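Local coordinates for protein 6-carboxyhexanoate--CoA ligase (Aquifex aeolicus, PDB 5TV5) that is a bacterial ligase of the BioW family, an enzyme of mixed alpha-helix and beta-sheet architecture, at residues Q11-H16 and E42-N47; S5-A10 and K49-K54; K96-L101 and L179-D184; K82-E87 and G190-K195. All coordinates share one frame; numbering follows the deposited sequence.

Interaction 1: Q11-H16 and E42-N47; sequences QKNGKH and EFDFMN
Gln11, Asp44 and Phe45 account for most of the surface buried here, and the backbone of Gln11 holds the other two. Its carbonyl oxygen accepts twice: Asp44 N lies 2.8 Å from Gln11 O, in the carbonyl plane, while Phe45 N is a longer 3.2 Å from Gln11 O and tilted out of that plane. Gln11 N returns a bond of 2.7 Å to Phe45 O, closing the hydrogen-bonded pair of the register. The side chains of Gln11 and Phe45 run side by side on one face of the sheet, the amide and ring planes only 17° apart, with Gln11 OE1 3.7 Å from Phe45 CD1. Asp44 does its work through both carboxylate oxygens. Its CG sits between the backbone N and the carbonyl carbon (chi1 62°), which turns the group toward the 12-15 turn. There Asn13 N donates to Asp44 OD2 at 3.0 Å, meeting it from above the carboxylate plane. A water bridges the second oxygen to the turn, 2.7 Å from both Asp44 OD1 and Gly14 N, so that two consecutive turn amides are tied to one side chain, the second indirectly. The whole contact lies at the protein surface. Two consecutive residues, Asp44 and Phe45, opposite Gln11 form a classic beta bulge, set where the edge strand 45-52 begins, next to the type I' hairpin turn joining strands 4-12 and 15-24.

Interaction 2: S5-A10 and K49-K54; sequences SVRMRA and KVEKVK
Arg7 sits opposite Lys49 in a hydrogen-bonded pair, and its side chain can be followed outward from the sheet, beside that of Lys49. The CB atom lies 4.0 Å from the carbonyl oxygen Lys49 O, the same oxygen that takes a nearly straight bond from Arg7 N. With CG anti to the carbonyl carbon (chi1 -68°), the chain then rises alongside that of Lys49, pointing the same way, until a bend at chi3 turns the guanidinium. At the tip, NH1 is 4.2 Å from Lys49 CD and 3.7 Å from Glu51 OE1, the latter a long salt bridge. The carboxylate oxygen comes at the edge of the guanidinium, in its plane, although the two flat groups are turned 39° apart. Lys49 NZ is also near, 4.3 Å from Arg7 NH1, and Glu51, with Glu21 of the neighbouring strand touching Arg7, would probably offset the gathered positive charge. Beneath this charged row, a water lies 2.6 Å from Ser5 OG and 2.8 Å from Lys49 O, bridging the two strands. On the reverse face Val6 and Val50 lie side by side, CG1 of Val6 4.1 Å from CG2 of Val50, and Val6 also packs on Leu29, Val33 and Leu36 of helix 29-38. Alternating hydrogen-bonded pairs (Ser5-Glu51, Arg7-Lys49) around the non-hydrogen-bonded Val6-Val50, with axes at 162°, are the signature of an antiparallel sheet, here one of three strands with 4-12 in the middle.

Interaction 3: K96-L101 and L179-D184; sequences KAVEIL and LCWSDD
Leu101 lies over one face of the Trp181 indole while Val98 approaches the same ring at its edge, so one helix meets the tryptophan from two directions. The CD1 methyl of Leu101 stands 4.2 Å from the centroid of the six-membered ring and only 10° off its normal, a CH-pi contact. Leu101 CB comes closer, 3.5 Å to Trp181 CZ2. The Val98 side chain crosses that of Trp181 at about a right angle, its CG1 at the ring edge, in plane, 4.0 Å from Trp181 CH2. The indole is carried there by chi1 of 63°, which sets CG between the backbone N and the carbonyl carbon and brings the six-membered ring back toward the helix. The second strand residue, Leu179, slides past Leu101 in the opposite direction, their CD1 methyls 3.5 Å apart. Val98, crossing Leu179 at about a right angle, brings CG2 to 3.6 Å from the same Leu179 CD1, which Ala97 CB also reaches, so three helix residues converge on a single carbon. The axes of segments 96-101 and 179-181 approach to 9.5 Å with their directions 28° apart, as helix 91-103 packs on the mixed sheet. Trp181 NE1 is satisfied outside the two segments by a bond to Leu212 O. With no hydrogen bond across the segments and four of five touching residues buried, the contact rests on close apolar fit, not on directional polar bonds.

Interaction 4: K82-E87 and G190-K195; sequences KKLTQE and GYVSGK
The carboxylate oxygen Glu87 OE2 lies beside the backbone of Gly194 and accepts hydrogen bonds from two amides just beyond, those of Glu196 and Ile197. Its spacing from the Gly194 carbons is shorter than a normal contact and is doubtful. Lys195 N is also near OE2, but its angle is too poor for a hydrogen bond, so the polar grip comes from the residues that follow. Glu87 reaches the Gly194-Lys195 backbone because CG is anti to its carbonyl carbon (chi1 -72°) and the chain bends at chi2 (-76°). Earlier in the segment, at Lys83 and Leu84, the contact is apolar and centres on Val192, whose two methyls meet different residues. Its CG2 is 3.7 Å from Lys83 CB, at the root of a chain that bends away to bond its NZ with Gln86 OE1 at 2.7 Å. Its CG1 fits against the branch point of Leu84, 3.9 Å from Leu84 CG and 4.0 Å from Leu84 CD2, where the two side chains meet at a slant. Both Leu84 and Val192 also touch Leu179 of the adjacent strand, which continues this apolar layer. The arrangement is that of an alpha/beta layer: helix 73-85 packs, through Lys83 and Leu84, on strand 190-194 of the mixed sheet, while Glu87 accepts from backbone amides in the hairpin connection to strand 198-203.

Interactions 1 and 2 hold the same strands, 4-12 and 45-52, and run on from each other: Asn47 N approaches Arg9 O at 2.9 Å, a probable hydrogen bond. Interaction 1 is a surface contact, interaction 2 partly buried; both depend on backbone hydrogen bonds with polar or charged side chains added, and interaction 2 has an apolar valine pair besides. Interactions 3 and 4 instead pack successive helices on neighbouring strands of the mixed sheet, touching through Leu179 with Val192 and Leu84, and through a probable bond between Tyr191 N and Cys180 O (2.7 Å). Interaction 3 is buried and wholly apolar; interaction 4, partly buried, adds a carboxylate. Across the pairs, even interactions 1 and 3 keep nearest atoms about 8 Å apart.

Interaction 1: Q11-H16 and E42-N47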
# COMPACT_ATOMS: atom_id res chain seq x y z
N GLN A 11 -1.17 -19.42 -1.44
CA GLN A 11 -1.40 -19.58 -2.88
C GLN A 11 -2.47 -20.62 -3.13
O GLN A 11 -2.69 -21.51 -2.32
CB GLN A 11 -0.15 -20.03 -3.64
CG GLN A 11 0.93 -19.00 -3.79
CD GLN A 11 2.27 -19.57 -3.41
OE1 GLN A 11 2.57 -20.74 -3.71
NE2 GLN A 11 3.08 -18.78 -2.71
N LYS A 12 -3.12 -20.50 -4.28
CA LYS A 12 -3.96 -21.57 -4.83
C LYS A 12 -3.58 -21.73 -6.30
O LYS A 12 -3.57 -20.75 -7.05
CB LYS A 12 -5.46 -21.28 -4.70
CG LYS A 12 -6.32 -22.28 -5.49
CD LYS A 12 -7.83 -22.17 -5.20
CE LYS A 12 -8.51 -21.02 -5.96
NZ LYS A 12 -8.36 -19.67 -5.32
N ASN A 13 -3.24 -22.97 -6.68
CA ASN A 13 -2.84 -23.30 -8.05
C ASN A 13 -1.71 -22.39 -8.54
O ASN A 13 -1.74 -21.86 -9.65
CB ASN A 13 -4.04 -23.27 -8.99
CG ASN A 13 -5.19 -24.13 -8.50
OD1 ASN A 13 -4.98 -25.26 -8.05
ND2 ASN A 13 -6.40 -23.62 -8.59
N GLY A 14 -0.71 -22.20 -7.68
CA GLY A 14 0.47 -21.44 -8.05
C GLY A 14 0.31 -19.94 -8.12
O GLY A 14 1.18 -19.25 -8.66
N LYS A 15 -0.79 -19.40 -7.58
CA LYS A 15 -1.07 -17.97 -7.62
C LYS A 15 -1.35 -17.44 -6.22
O LYS A 15 -2.12 -18.05 -5.47
CB LYS A 15 -2.25 -17.67 -8.56
CG LYS A 15 -1.85 -17.71 -10.03
CD LYS A 15 -3.01 -17.48 -11.00
CE LYS A 15 -2.50 -17.38 -12.45
NZ LYS A 15 -3.58 -17.35 -13.48
N HIS A 16 -0.70 -16.33 -5.88
CA HIS A 16 -0.93 -15.65 -4.61
C HIS A 16 -2.41 -15.32 -4.45
O HIS A 16 -3.05 -14.84 -5.39
CB HIS A 16 -0.07 -14.39 -4.56
CG HIS A 16 -0.08 -13.68 -3.24
ND1 HIS A 16 -1.03 -12.73 -2.91
CD2 HIS A 16 0.76 -13.76 -2.18
CE1 HIS A 16 -0.79 -12.27 -1.69
NE2 HIS A 16 0.30 -12.88 -1.23
N GLU A 42 -9.65 -20.22 0.53
CA GLU A 42 -9.15 -21.49 0.01
C GLU A 42 -7.71 -21.34 -0.46
O GLU A 42 -7.43 -20.52 -1.34
CB GLU A 42 -10.05 -22.02 -1.12
CG GLU A 42 -11.39 -22.58 -0.63
CD GLU A 42 -11.23 -23.72 0.38
OE1 GLU A 42 -10.49 -24.68 0.08
OE2 GLU A 42 -11.84 -23.65 1.48
N PHE A 43 -6.81 -22.14 0.11
CA PHE A 43 -5.41 -22.16 -0.31
C PHE A 43 -4.92 -23.60 -0.42
O PHE A 43 -5.42 -24.49 0.28
CB PHE A 43 -4.54 -21.41 0.68
CG PHE A 43 -4.44 -22.09 2.02
CD1 PHE A 43 -5.42 -21.88 2.98
CD2 PHE A 43 -3.38 -22.93 2.31
CE1 PHE A 43 -5.34 -22.50 4.23
CE2 PHE A 43 -3.30 -23.56 3.55
CZ PHE A 43 -4.29 -23.34 4.52
N ASP A 44 -3.94 -23.83 -1.28
CA ASP A 44 -3.24 -25.11 -1.27
C ASP A 44 -1.77 -25.02 -0.83
O ASP A 44 -1.14 -26.07 -0.62
CB ASP A 44 -3.35 -25.80 -2.65
CG ASP A 44 -2.71 -25.00 -3.79
OD1 ASP A 44 -2.05 -23.98 -3.53
OD2 ASP A 44 -2.85 -25.42 -4.96
N PHE A 45 -1.23 -23.82 -0.65
CA PHE A 45 0.08 -23.58 -0.05
C PHE A 45 0.02 -22.31 0.78
O PHE A 45 -0.66 -21.34 0.41
CB PHE A 45 1.20 -23.44 -1.09
CG PHE A 45 2.56 -23.13 -0.48
CD1 PHE A 45 2.95 -21.82 -0.24
CD2 PHE A 45 3.43 -24.16 -0.13
CE1 PHE A 45 4.18 -21.54 0.33
CE2 PHE A 45 4.66 -23.87 0.45
CZ PHE A 45 5.03 -22.56 0.67
N MET A 46 0.73 -22.32 1.90
CA MET A 46 0.76 -21.19 2.81
C MET A 46 2.05 -21.30 3.60
O MET A 46 2.43 -22.38 4.05
CB MET A 46 -0.46 -21.17 3.73
CG MET A 46 -0.33 -20.30 4.99
SD MET A 46 -1.90 -20.05 5.89
CE MET A 46 -1.35 -20.38 7.53
N ASN A 47 2.75 -20.18 3.72
CA ASN A 47 3.96 -20.09 4.50
C ASN A 47 3.75 -19.00 5.53
O ASN A 47 3.11 -17.98 5.25
CB ASN A 47 5.20 -19.79 3.63
CG ASN A 47 6.48 -20.28 4.26
OD1 ASN A 47 7.15 -19.54 4.99
ND2 ASN A 47 6.83 -21.54 4.02
O HOH W 1 -0.11 -23.12 -5.25

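Interaction 2: S5-A10 and K49-K54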
# COMPACT_ATOMS: atom_id res chain seq x y z
N SER A 5 7.74 -10.37 14.24
CA SER A 5 7.10 -10.14 12.96
C SER A 5 6.51 -11.47 12.49
O SER A 5 7.24 -12.46 12.35
CB SER A 5 8.10 -9.60 11.95
OG SER A 5 7.93 -10.20 10.68
N VAL A 6 5.20 -11.50 12.29
CA VAL A 6 4.53 -12.67 11.75
C VAL A 6 4.07 -12.30 10.35
O VAL A 6 3.20 -11.44 10.18
CB VAL A 6 3.36 -13.13 12.61
CG1 VAL A 6 2.82 -14.49 12.08
CG2 VAL A 6 3.78 -13.21 14.06
N ARG A 7 4.63 -12.97 9.36
CA ARG A 7 4.29 -12.75 7.97
C ARG A 7 3.73 -14.05 7.41
O ARG A 7 4.27 -15.13 7.66
CB ARG A 7 5.52 -12.31 7.15
CG ARG A 7 6.04 -10.94 7.50
CD ARG A 7 7.47 -10.76 7.06
NE ARG A 7 7.65 -10.90 5.61
CZ ARG A 7 8.82 -11.18 5.02
NH1 ARG A 7 9.91 -11.38 5.75
NH2 ARG A 7 8.88 -11.28 3.70
N MET A 8 2.64 -13.95 6.64
CA MET A 8 2.15 -15.13 5.96
C MET A 8 1.75 -14.77 4.54
O MET A 8 1.30 -13.66 4.26
CB MET A 8 0.98 -15.80 6.72
CG MET A 8 -0.40 -15.39 6.27
SD MET A 8 -1.10 -16.27 4.86
CE MET A 8 -2.64 -15.34 4.77
N ARG A 9 1.93 -15.75 3.65
CA ARG A 9 1.57 -15.69 2.24
C ARG A 9 0.90 -17.01 1.92
O ARG A 9 1.18 -18.03 2.56
CB ARG A 9 2.79 -15.45 1.32
CG ARG A 9 3.89 -16.51 1.41
CD ARG A 9 5.17 -16.16 0.59
NE ARG A 9 6.25 -17.10 0.88
CZ ARG A 9 6.48 -18.20 0.17
NH1 ARG A 9 5.71 -18.48 -0.89
NH2 ARG A 9 7.45 -19.02 0.52
N ALA A 10 0.01 -17.00 0.93
CA ALA A 10 -0.74 -18.20 0.62
C ALA A 10 -1.09 -18.21 -0.86
O ALA A 10 -1.27 -17.16 -1.47
CB ALA A 10 -1.99 -18.31 1.49
N LYS A 49 6.13 -17.06 8.33
CA LYS A 49 7.45 -16.80 8.86
C LYS A 49 7.32 -15.93 10.11
O LYS A 49 6.79 -14.81 10.04
CB LYS A 49 8.31 -16.13 7.80
CG LYS A 49 9.78 -16.07 8.08
CD LYS A 49 10.49 -15.32 6.94
CE LYS A 49 10.47 -16.11 5.62
NZ LYS A 49 10.96 -15.30 4.45
N VAL A 50 7.79 -16.44 11.24
CA VAL A 50 7.84 -15.70 12.50
C VAL A 50 9.27 -15.25 12.78
O VAL A 50 10.21 -16.06 12.73
CB VAL A 50 7.31 -16.55 13.66
CG1 VAL A 50 7.44 -15.78 14.99
CG2 VAL A 50 5.87 -16.92 13.37
N GLU A 51 9.43 -13.98 13.11
CA GLU A 51 10.76 -13.40 13.22
C GLU A 51 10.85 -12.49 14.43
O GLU A 51 10.01 -11.61 14.61
CB GLU A 51 11.13 -12.62 11.95
CG GLU A 51 11.95 -13.45 10.96
CD GLU A 51 12.40 -12.64 9.75
OE1 GLU A 51 11.52 -12.13 9.01
OE2 GLU A 51 13.64 -12.52 9.56
N LYS A 52 11.89 -12.69 15.24
CA LYS A 52 12.18 -11.79 16.34
C LYS A 52 12.71 -10.46 15.81
O LYS A 52 13.68 -10.43 15.05
CB LYS A 52 13.18 -12.43 17.29
CG LYS A 52 13.29 -11.80 18.67
CD LYS A 52 14.02 -12.75 19.60
CE LYS A 52 13.53 -12.64 21.03
NZ LYS A 52 13.69 -13.95 21.73
N VAL A 53 12.05 -9.37 16.20
CA VAL A 53 12.41 -8.03 15.76
C VAL A 53 13.70 -7.61 16.46
O VAL A 53 13.84 -7.77 17.68
CB VAL A 53 11.24 -7.07 16.05
CG1 VAL A 53 11.62 -5.60 15.95
CG2 VAL A 53 10.05 -7.39 15.12
N LYS A 54 14.65 -7.07 15.69
CA LYS A 54 15.93 -6.60 16.26
C LYS A 54 15.81 -5.15 16.71
O LYS A 54 15.77 -4.86 17.91
CB LYS A 54 17.06 -6.78 15.24
CG LYS A 54 17.13 -8.17 14.58
CD LYS A 54 18.42 -8.91 14.92
CE LYS A 54 18.40 -9.43 16.36
NZ LYS A 54 19.69 -10.08 16.76
O HOH W 2 8.44 -12.52 9.68

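Interaction 3: K96-L101 and L179-D184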
# COMPACT_ATOMS: atom_id res chain seq x y z
N LYS A 96 1.46 9.91 -15.91
CA LYS A 96 2.19 8.72 -16.36
C LYS A 96 2.03 7.56 -15.38
O LYS A 96 1.99 6.40 -15.80
CB LYS A 96 3.67 9.08 -16.55
CG LYS A 96 4.49 7.98 -17.22
CD LYS A 96 4.21 7.95 -18.71
CE LYS A 96 4.51 6.58 -19.31
NZ LYS A 96 3.44 5.57 -18.98
N ALA A 97 1.95 7.86 -14.08
CA ALA A 97 1.70 6.83 -13.09
C ALA A 97 0.29 6.25 -13.24
O ALA A 97 0.11 5.03 -13.19
CB ALA A 97 1.89 7.41 -11.69
N VAL A 98 -0.71 7.11 -13.43
CA VAL A 98 -2.08 6.65 -13.69
C VAL A 98 -2.13 5.78 -14.95
O VAL A 98 -2.76 4.71 -14.97
CB VAL A 98 -3.04 7.86 -13.81
CG1 VAL A 98 -4.50 7.41 -14.02
CG2 VAL A 98 -2.92 8.75 -12.59
N GLU A 99 -1.44 6.21 -16.01
CA GLU A 99 -1.43 5.43 -17.24
C GLU A 99 -0.88 4.01 -17.02
O GLU A 99 -1.46 3.03 -17.51
CB GLU A 99 -0.63 6.19 -18.31
CG GLU A 99 0.00 5.31 -19.39
CD GLU A 99 -0.93 5.02 -20.56
OE1 GLU A 99 -2.11 5.44 -20.52
OE2 GLU A 99 -0.45 4.37 -21.52
N ILE A 100 0.21 3.89 -16.25
CA ILE A 100 0.84 2.58 -16.03
C ILE A 100 -0.11 1.64 -15.29
O ILE A 100 -0.20 0.45 -15.62
CB ILE A 100 2.16 2.76 -15.26
CG1 ILE A 100 3.25 3.32 -16.18
CG2 ILE A 100 2.59 1.46 -14.61
CD1 ILE A 100 4.55 3.59 -15.48
N LEU A 101 -0.82 2.14 -14.28
CA LEU A 101 -1.66 1.25 -13.47
C LEU A 101 -2.87 0.76 -14.25
O LEU A 101 -3.15 -0.45 -14.28
CB LEU A 101 -2.11 1.97 -12.19
CG LEU A 101 -1.00 2.36 -11.22
CD1 LEU A 101 -1.57 3.18 -10.07
CD2 LEU A 101 -0.26 1.14 -10.72
N LEU A 179 0.18 6.85 -5.33
CA LEU A 179 -1.01 6.63 -6.14
C LEU A 179 -1.38 5.16 -6.01
O LEU A 179 -0.58 4.30 -6.42
CB LEU A 179 -0.76 6.96 -7.62
CG LEU A 179 -1.87 7.34 -8.60
CD1 LEU A 179 -1.64 6.71 -9.97
CD2 LEU A 179 -3.29 7.08 -8.06
N CYS A 180 -2.56 4.87 -5.47
CA CYS A 180 -2.97 3.48 -5.22
C CYS A 180 -4.47 3.27 -5.47
O CYS A 180 -5.29 4.08 -5.03
CB CYS A 180 -2.65 3.06 -3.78
SG CYS A 180 -3.34 1.45 -3.29
N TRP A 181 -4.80 2.19 -6.18
CA TRP A 181 -6.13 1.60 -6.15
C TRP A 181 -6.05 0.08 -6.24
O TRP A 181 -5.12 -0.48 -6.84
CB TRP A 181 -7.06 2.15 -7.25
CG TRP A 181 -6.67 1.89 -8.67
CD1 TRP A 181 -6.76 0.71 -9.35
CD2 TRP A 181 -6.18 2.86 -9.60
NE1 TRP A 181 -6.35 0.89 -10.66
CE2 TRP A 181 -5.99 2.20 -10.83
CE3 TRP A 181 -5.88 4.22 -9.52
CZ2 TRP A 181 -5.51 2.86 -11.96
CZ3 TRP A 181 -5.41 4.87 -10.64
CH2 TRP A 181 -5.23 4.19 -11.84
N SER A 182 -7.03 -0.59 -5.64
CA SER A 182 -7.05 -2.04 -5.52
C SER A 182 -7.05 -2.71 -6.89
O SER A 182 -7.48 -2.13 -7.89
CB SER A 182 -8.28 -2.49 -4.71
OG SER A 182 -8.22 -3.84 -4.29
N ASP A 183 -6.54 -3.94 -6.94
CA ASP A 183 -6.70 -4.78 -8.11
C ASP A 183 -7.89 -5.72 -7.98
O ASP A 183 -8.15 -6.51 -8.90
CB ASP A 183 -5.41 -5.58 -8.36
CG ASP A 183 -4.88 -6.25 -7.11
OD1 ASP A 183 -5.06 -5.71 -6.00
OD2 ASP A 183 -4.28 -7.33 -7.24
N ASP A 184 -8.60 -5.65 -6.87
CA ASP A 184 -9.85 -6.38 -6.70
C ASP A 184 -10.87 -5.89 -7.73
O ASP A 184 -11.14 -4.67 -7.78
CB ASP A 184 -10.39 -6.18 -5.28
CG ASP A 184 -11.62 -7.01 -5.02
OD1 ASP A 184 -12.76 -6.56 -5.29
OD2 ASP A 184 -11.44 -8.15 -4.56

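Interaction 4: K82-E87 and G190-K195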
# COMPACT_ATOMS: atom_id res chain seq x y z
N LYS A 82 -4.63 16.00 -10.02
CA LYS A 82 -4.59 17.33 -9.41
C LYS A 82 -3.96 17.30 -8.02
O LYS A 82 -3.20 18.21 -7.65
CB LYS A 82 -6.01 17.92 -9.35
CG LYS A 82 -6.08 19.18 -8.52
CD LYS A 82 -7.49 19.64 -8.33
CE LYS A 82 -7.50 20.92 -7.50
NZ LYS A 82 -8.85 21.51 -7.34
N LYS A 83 -4.27 16.26 -7.23
CA LYS A 83 -3.80 16.19 -5.85
C LYS A 83 -2.32 15.85 -5.78
O LYS A 83 -1.58 16.42 -4.97
CB LYS A 83 -4.64 15.17 -5.08
CG LYS A 83 -6.11 15.55 -4.98
CD LYS A 83 -6.29 16.90 -4.29
CE LYS A 83 -5.90 16.84 -2.83
NZ LYS A 83 -6.00 18.17 -2.17
N LEU A 84 -1.87 14.92 -6.63
CA LEU A 84 -0.44 14.67 -6.78
C LEU A 84 0.30 15.93 -7.20
O LEU A 84 1.45 16.13 -6.81
CB LEU A 84 -0.21 13.55 -7.79
CG LEU A 84 -0.72 12.17 -7.40
CD1 LEU A 84 -0.81 11.23 -8.62
CD2 LEU A 84 0.13 11.57 -6.29
N THR A 85 -0.34 16.79 -8.00
CA THR A 85 0.28 18.05 -8.39
C THR A 85 0.54 18.92 -7.16
O THR A 85 1.53 19.66 -7.13
CB THR A 85 -0.61 18.76 -9.42
OG1 THR A 85 -0.41 18.19 -10.71
CG2 THR A 85 -0.33 20.25 -9.50
N GLN A 86 -0.30 18.82 -6.13
CA GLN A 86 -0.15 19.64 -4.93
C GLN A 86 0.94 19.14 -4.00
O GLN A 86 1.14 19.73 -2.94
CB GLN A 86 -1.47 19.71 -4.17
CG GLN A 86 -2.57 20.29 -5.02
CD GLN A 86 -3.91 20.33 -4.34
OE1 GLN A 86 -4.09 19.81 -3.24
NE2 GLN A 86 -4.87 20.97 -4.99
N GLU A 87 1.62 18.05 -4.37
CA GLU A 87 2.80 17.61 -3.64
C GLU A 87 4.08 18.01 -4.35
O GLU A 87 5.16 17.90 -3.76
CB GLU A 87 2.79 16.09 -3.45
CG GLU A 87 1.77 15.58 -2.44
CD GLU A 87 2.20 15.82 -1.01
OE1 GLU A 87 3.40 16.03 -0.79
OE2 GLU A 87 1.36 15.78 -0.10
N GLY A 190 -9.80 4.12 -4.13
CA GLY A 190 -8.36 4.16 -3.95
C GLY A 190 -7.92 5.48 -3.35
O GLY A 190 -8.76 6.21 -2.80
N TYR A 191 -6.64 5.82 -3.44
CA TYR A 191 -6.18 7.05 -2.81
C TYR A 191 -4.95 7.62 -3.51
O TYR A 191 -4.30 6.99 -4.35
CB TYR A 191 -5.88 6.82 -1.32
CG TYR A 191 -4.76 5.82 -1.08
CD1 TYR A 191 -3.42 6.21 -1.11
CD2 TYR A 191 -5.05 4.48 -0.81
CE1 TYR A 191 -2.40 5.28 -0.92
CE2 TYR A 191 -4.04 3.55 -0.60
CZ TYR A 191 -2.72 3.96 -0.66
OH TYR A 191 -1.72 3.04 -0.45
N VAL A 192 -4.65 8.86 -3.14
CA VAL A 192 -3.31 9.41 -3.26
C VAL A 192 -2.95 9.91 -1.87
O VAL A 192 -3.81 10.43 -1.14
CB VAL A 192 -3.23 10.53 -4.32
CG1 VAL A 192 -3.50 9.95 -5.71
CG2 VAL A 192 -4.21 11.66 -4.01
N SER A 193 -1.71 9.69 -1.46
CA SER A 193 -1.26 10.24 -0.19
C SER A 193 -0.03 11.09 -0.42
O SER A 193 0.62 11.04 -1.47
CB SER A 193 -0.99 9.14 0.84
OG SER A 193 -0.13 8.15 0.34
N GLY A 194 0.27 11.91 0.58
CA GLY A 194 1.40 12.81 0.58
C GLY A 194 1.34 13.60 1.87
O GLY A 194 0.25 13.85 2.41
N LYS A 195 2.50 14.01 2.38
CA LYS A 195 2.54 14.71 3.66
C LYS A 195 1.81 16.06 3.62
O LYS A 195 1.42 16.58 4.68
CB LYS A 195 3.99 14.87 4.11
CG LYS A 195 4.71 13.55 4.23
CD LYS A 195 6.06 13.76 4.85
CE LYS A 195 6.54 12.50 5.54
NZ LYS A 195 7.84 12.75 6.22